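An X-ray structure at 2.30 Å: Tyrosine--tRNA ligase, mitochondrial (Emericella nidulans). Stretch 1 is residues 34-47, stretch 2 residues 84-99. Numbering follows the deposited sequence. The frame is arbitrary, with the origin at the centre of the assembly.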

# COMPACT_ATOMS: atom_id res chain seq x y z
N ARG A 34 27.77 -38.33 3.59
CA ARG A 34 27.89 -36.88 3.51
C ARG A 34 26.74 -36.20 4.24
O ARG A 34 25.67 -36.78 4.39
CB ARG A 34 27.92 -36.45 2.04
CG ARG A 34 28.08 -34.96 1.80
CD ARG A 34 27.97 -34.65 0.31
NE ARG A 34 29.02 -35.30 -0.46
CZ ARG A 34 30.23 -34.78 -0.67
NH1 ARG A 34 30.56 -33.60 -0.16
NH2 ARG A 34 31.12 -35.45 -1.40
N LYS A 35 26.98 -34.98 4.72
CA LYS A 35 25.93 -34.22 5.39
C LYS A 35 25.20 -33.31 4.40
O LYS A 35 25.79 -32.83 3.43
CB LYS A 35 26.52 -33.38 6.52
CG LYS A 35 26.91 -34.18 7.75
CD LYS A 35 27.39 -33.27 8.87
N SER A 36 23.92 -33.09 4.65
CA SER A 36 23.17 -32.10 3.90
C SER A 36 23.47 -30.73 4.48
O SER A 36 24.09 -30.62 5.54
CB SER A 36 21.67 -32.38 3.95
OG SER A 36 21.15 -32.11 5.24
N PHE A 37 23.04 -29.68 3.80
CA PHE A 37 23.27 -28.32 4.28
C PHE A 37 22.59 -28.11 5.63
O PHE A 37 23.13 -27.42 6.50
CB PHE A 37 22.76 -27.30 3.26
CG PHE A 37 23.11 -25.88 3.60
CD1 PHE A 37 24.43 -25.47 3.68
CD2 PHE A 37 22.11 -24.95 3.85
CE1 PHE A 37 24.75 -24.17 4.00
CE2 PHE A 37 22.42 -23.65 4.16
CZ PHE A 37 23.75 -23.25 4.23
N VAL A 38 21.42 -28.72 5.81
CA VAL A 38 20.68 -28.60 7.07
C VAL A 38 21.42 -29.31 8.20
O VAL A 38 21.62 -28.74 9.27
CB VAL A 38 19.26 -29.17 6.94
CG1 VAL A 38 18.55 -29.19 8.30
CG2 VAL A 38 18.45 -28.37 5.94
N GLU A 39 21.78 -30.57 7.97
CA GLU A 39 22.51 -31.36 8.96
C GLU A 39 23.79 -30.63 9.35
O GLU A 39 24.19 -30.63 10.51
CB GLU A 39 22.83 -32.75 8.40
CG GLU A 39 21.59 -33.62 8.20
CD GLU A 39 21.89 -34.90 7.44
OE1 GLU A 39 22.79 -34.90 6.58
OE2 GLU A 39 21.20 -35.91 7.70
N HIS A 40 24.42 -30.00 8.37
CA HIS A 40 25.62 -29.22 8.62
C HIS A 40 25.35 -28.04 9.53
O HIS A 40 26.07 -27.82 10.51
CB HIS A 40 26.22 -28.73 7.31
CG HIS A 40 27.33 -27.74 7.50
ND1 HIS A 40 28.56 -28.09 8.00
CD2 HIS A 40 27.37 -26.40 7.29
CE1 HIS A 40 29.33 -27.02 8.07
NE2 HIS A 40 28.63 -25.98 7.64
N LEU A 41 24.30 -27.27 9.23
CA LEU A 41 23.96 -26.10 10.03
C LEU A 41 23.57 -26.48 11.45
O LEU A 41 23.88 -25.77 12.40
CB LEU A 41 22.81 -25.31 9.38
CG LEU A 41 23.13 -24.52 8.11
CD1 LEU A 41 21.87 -23.81 7.62
CD2 LEU A 41 24.25 -23.52 8.32
N GLU A 42 22.87 -27.61 11.59
CA GLU A 42 22.49 -28.10 12.90
C GLU A 42 23.73 -28.40 13.73
O GLU A 42 23.78 -28.13 14.93
CB GLU A 42 21.62 -29.35 12.76
CG GLU A 42 20.19 -29.05 12.35
CD GLU A 42 19.43 -30.27 11.87
OE1 GLU A 42 18.19 -30.28 11.97
OE2 GLU A 42 20.08 -31.21 11.37
N GLU A 43 24.74 -28.97 13.08
CA GLU A 43 26.01 -29.25 13.74
C GLU A 43 26.71 -27.96 14.18
O GLU A 43 27.39 -27.93 15.20
CB GLU A 43 26.92 -30.07 12.82
CG GLU A 43 28.15 -30.63 13.52
CD GLU A 43 28.95 -31.57 12.63
OE1 GLU A 43 28.91 -31.40 11.39
OE2 GLU A 43 29.62 -32.48 13.17
N ARG A 44 26.55 -26.89 13.39
CA ARG A 44 27.13 -25.61 13.75
C ARG A 44 26.28 -24.90 14.81
O ARG A 44 26.72 -23.91 15.40
CB ARG A 44 27.28 -24.70 12.53
CG ARG A 44 28.05 -25.32 11.37
CD ARG A 44 29.47 -25.76 11.70
NE ARG A 44 30.34 -24.74 12.27
CZ ARG A 44 31.66 -24.87 12.36
NH1 ARG A 44 32.25 -25.98 11.92
NH2 ARG A 44 32.40 -23.91 12.89
N GLY A 45 25.06 -25.38 15.02
CA GLY A 45 24.15 -24.78 15.98
C GLY A 45 23.54 -23.49 15.47
O GLY A 45 23.20 -22.60 16.25
N LEU A 46 23.38 -23.39 14.15
CA LEU A 46 22.91 -22.16 13.52
C LEU A 46 21.41 -22.13 13.24
O LEU A 46 20.88 -21.09 12.86
CB LEU A 46 23.68 -21.93 12.22
CG LEU A 46 25.10 -21.39 12.37
CD1 LEU A 46 25.84 -21.42 11.04
CD2 LEU A 46 25.10 -19.98 12.94
N ILE A 47 20.72 -23.26 13.42
CA ILE A 47 19.27 -23.30 13.25
C ILE A 47 18.56 -23.28 14.60
O ILE A 47 18.78 -24.16 15.44
CB ILE A 47 18.82 -24.55 12.46
CG1 ILE A 47 19.53 -24.61 11.11
CG2 ILE A 47 17.29 -24.54 12.29
CD1 ILE A 47 19.10 -25.75 10.22
N MET A 84 24.88 -11.01 12.63
CA MET A 84 25.77 -11.90 11.90
C MET A 84 25.28 -13.31 11.61
O MET A 84 25.61 -13.86 10.56
CB MET A 84 27.10 -12.00 12.65
CG MET A 84 28.07 -10.87 12.35
SD MET A 84 28.34 -10.60 10.58
CE MET A 84 29.06 -12.17 10.10
N LEU A 85 24.50 -13.91 12.50
CA LEU A 85 24.22 -15.34 12.38
C LEU A 85 23.48 -15.69 11.08
O LEU A 85 23.84 -16.67 10.42
CB LEU A 85 23.43 -15.86 13.59
CG LEU A 85 24.18 -15.83 14.93
CD1 LEU A 85 23.39 -16.59 15.99
CD2 LEU A 85 25.60 -16.37 14.83
N PRO A 86 22.47 -14.91 10.70
CA PRO A 86 21.87 -15.20 9.38
C PRO A 86 22.89 -15.09 8.24
O PRO A 86 22.79 -15.81 7.25
CB PRO A 86 20.79 -14.13 9.25
CG PRO A 86 20.42 -13.79 10.64
CD PRO A 86 21.69 -13.90 11.44
N PHE A 87 23.86 -14.20 8.38
CA PHE A 87 24.88 -14.04 7.35
C PHE A 87 25.97 -15.10 7.46
O PHE A 87 26.63 -15.41 6.47
CB PHE A 87 25.47 -12.63 7.39
CG PHE A 87 24.46 -11.55 7.08
CD1 PHE A 87 23.84 -11.52 5.84
CD2 PHE A 87 24.13 -10.58 8.01
CE1 PHE A 87 22.91 -10.55 5.54
CE2 PHE A 87 23.20 -9.60 7.71
CZ PHE A 87 22.59 -9.58 6.47
N MET A 88 26.15 -15.66 8.65
CA MET A 88 27.01 -16.83 8.80
C MET A 88 26.39 -18.00 8.03
O MET A 88 27.10 -18.81 7.43
CB MET A 88 27.21 -17.20 10.27
CG MET A 88 27.98 -16.17 11.09
SD MET A 88 29.63 -15.80 10.45
CE MET A 88 30.36 -17.43 10.37
N VAL A 89 25.06 -18.09 8.06
CA VAL A 89 24.35 -19.11 7.29
C VAL A 89 24.59 -18.93 5.79
O VAL A 89 24.84 -19.90 5.07
CB VAL A 89 22.83 -19.09 7.59
CG1 VAL A 89 22.06 -19.96 6.60
CG2 VAL A 89 22.57 -19.56 9.01
N LEU A 90 24.51 -17.68 5.32
CA LEU A 90 24.74 -17.40 3.91
C LEU A 90 26.20 -17.64 3.53
O LEU A 90 26.49 -18.09 2.42
CB LEU A 90 24.35 -15.96 3.56
CG LEU A 90 22.88 -15.54 3.71
CD1 LEU A 90 22.69 -14.13 3.18
CD2 LEU A 90 21.94 -16.52 3.02
N ALA A 91 27.10 -17.36 4.46
CA ALA A 91 28.52 -17.61 4.24
C ALA A 91 28.75 -19.10 3.99
O ALA A 91 29.44 -19.48 3.04
CB ALA A 91 29.34 -17.14 5.42
N TRP A 92 28.16 -19.93 4.83
CA TRP A 92 28.23 -21.37 4.66
C TRP A 92 27.61 -21.78 3.33
O TRP A 92 28.18 -22.58 2.58
CB TRP A 92 27.54 -22.10 5.81
CG TRP A 92 28.39 -22.26 7.02
CD1 TRP A 92 28.16 -21.76 8.27
CD2 TRP A 92 29.63 -22.97 7.10
NE1 TRP A 92 29.17 -22.12 9.12
CE2 TRP A 92 30.09 -22.87 8.43
CE3 TRP A 92 30.40 -23.69 6.18
CZ2 TRP A 92 31.28 -23.45 8.86
CZ3 TRP A 92 31.58 -24.28 6.61
CH2 TRP A 92 32.01 -24.15 7.93
N GLY A 93 26.43 -21.24 3.05
CA GLY A 93 25.74 -21.51 1.80
C GLY A 93 26.62 -21.21 0.60
O GLY A 93 26.70 -22.00 -0.33
N TYR A 94 27.29 -20.06 0.63
CA TYR A 94 28.15 -19.64 -0.47
C TYR A 94 29.26 -20.65 -0.73
O TYR A 94 29.43 -21.11 -1.86
CB TYR A 94 28.76 -18.26 -0.18
CG TYR A 94 29.69 -17.77 -1.27
CD1 TYR A 94 29.23 -17.54 -2.56
CD2 TYR A 94 31.03 -17.52 -1.00
CE1 TYR A 94 30.08 -17.09 -3.56
CE2 TYR A 94 31.89 -17.07 -1.99
CZ TYR A 94 31.41 -16.86 -3.26
OH TYR A 94 32.26 -16.41 -4.25
N VAL A 95 30.00 -21.01 0.31
CA VAL A 95 31.13 -21.92 0.14
C VAL A 95 30.65 -23.36 -0.10
O VAL A 95 31.44 -24.22 -0.49
CB VAL A 95 32.09 -21.88 1.36
CG1 VAL A 95 32.62 -20.47 1.56
CG2 VAL A 95 31.41 -22.39 2.63
N TRP A 96 29.37 -23.62 0.15
CA TRP A 96 28.77 -24.91 -0.18
C TRP A 96 28.29 -24.96 -1.64
O TRP A 96 27.88 -26.01 -2.12
CB TRP A 96 27.60 -25.22 0.76
CG TRP A 96 28.03 -26.01 1.95
CD1 TRP A 96 28.97 -25.67 2.87
CD2 TRP A 96 27.52 -27.29 2.34
NE1 TRP A 96 29.09 -26.66 3.82
CE2 TRP A 96 28.21 -27.67 3.52
CE3 TRP A 96 26.56 -28.16 1.82
CZ2 TRP A 96 27.96 -28.87 4.18
CZ3 TRP A 96 26.31 -29.35 2.48
CH2 TRP A 96 27.01 -29.69 3.64
N GLY A 97 28.35 -23.83 -2.33
CA GLY A 97 27.97 -23.77 -3.73
C GLY A 97 26.50 -23.47 -3.95
O GLY A 97 25.99 -23.64 -5.06
N LEU A 98 25.82 -23.04 -2.89
CA LEU A 98 24.44 -22.60 -3.00
C LEU A 98 24.40 -21.13 -3.38
O LEU A 98 25.21 -20.35 -2.88
CB LEU A 98 23.69 -22.82 -1.68
CG LEU A 98 23.49 -24.27 -1.24
CD1 LEU A 98 23.14 -24.34 0.23
CD2 LEU A 98 22.39 -24.92 -2.08
N PRO A 99 23.47 -20.75 -4.28
CA PRO A 99 23.38 -19.32 -4.60
C PRO A 99 22.75 -18.53 -3.46
O PRO A 99 21.62 -18.81 -3.08
CB PRO A 99 22.50 -19.29 -5.85
CG PRO A 99 21.71 -20.55 -5.82
CD PRO A 99 22.46 -21.55 -4.98

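Two helices can be held together without a single hydrogen bond between them, provided aromatic rings and aliphatic branches fill the gap. Here the helices of the two stretches run at 136° to one another, their axes 11.4 Å apart at closest approach, and the stretches bury 646 Å² with no hydrogen bond across them among the modelled atoms.

The contact opens with L85, whose CD2 meets L46 CD2 at 4.1 Å. One turn on, V89 touches two leucines: its CG2 is 4.1 Å from L46 CB and its CG1 4.0 Å from L41 CD1. W92 then supplies a broad surface. H40 directs its ring edge at the indole face, with NE2 3.2 Å from W92 CD2, while L46 CD1 packs 3.6 Å from W92 CD1 and the R44 guanidinium lays a face near W92 CZ2.

At G93 the backbone itself comes close, its N 3.5 Å from F37 CE1; an ideal CB would only touch F37 CZ, at 3.7 Å. W96 receives the edge of F37 on its indole face, F37 CD1 3.8 Å from W96 CD2, and its CZ2 also covers one face of the H40 ring. G97, with positive phi, forms a Schellman motif; a CB there would jam against the carbonyl O of W96, which calls for glycine. L98 then places CD1 over one face of the F37 ring, 3.7 Å from F37 CG. Buried L85, V89 and L98 suit their places as apolar side chains on apolar partners.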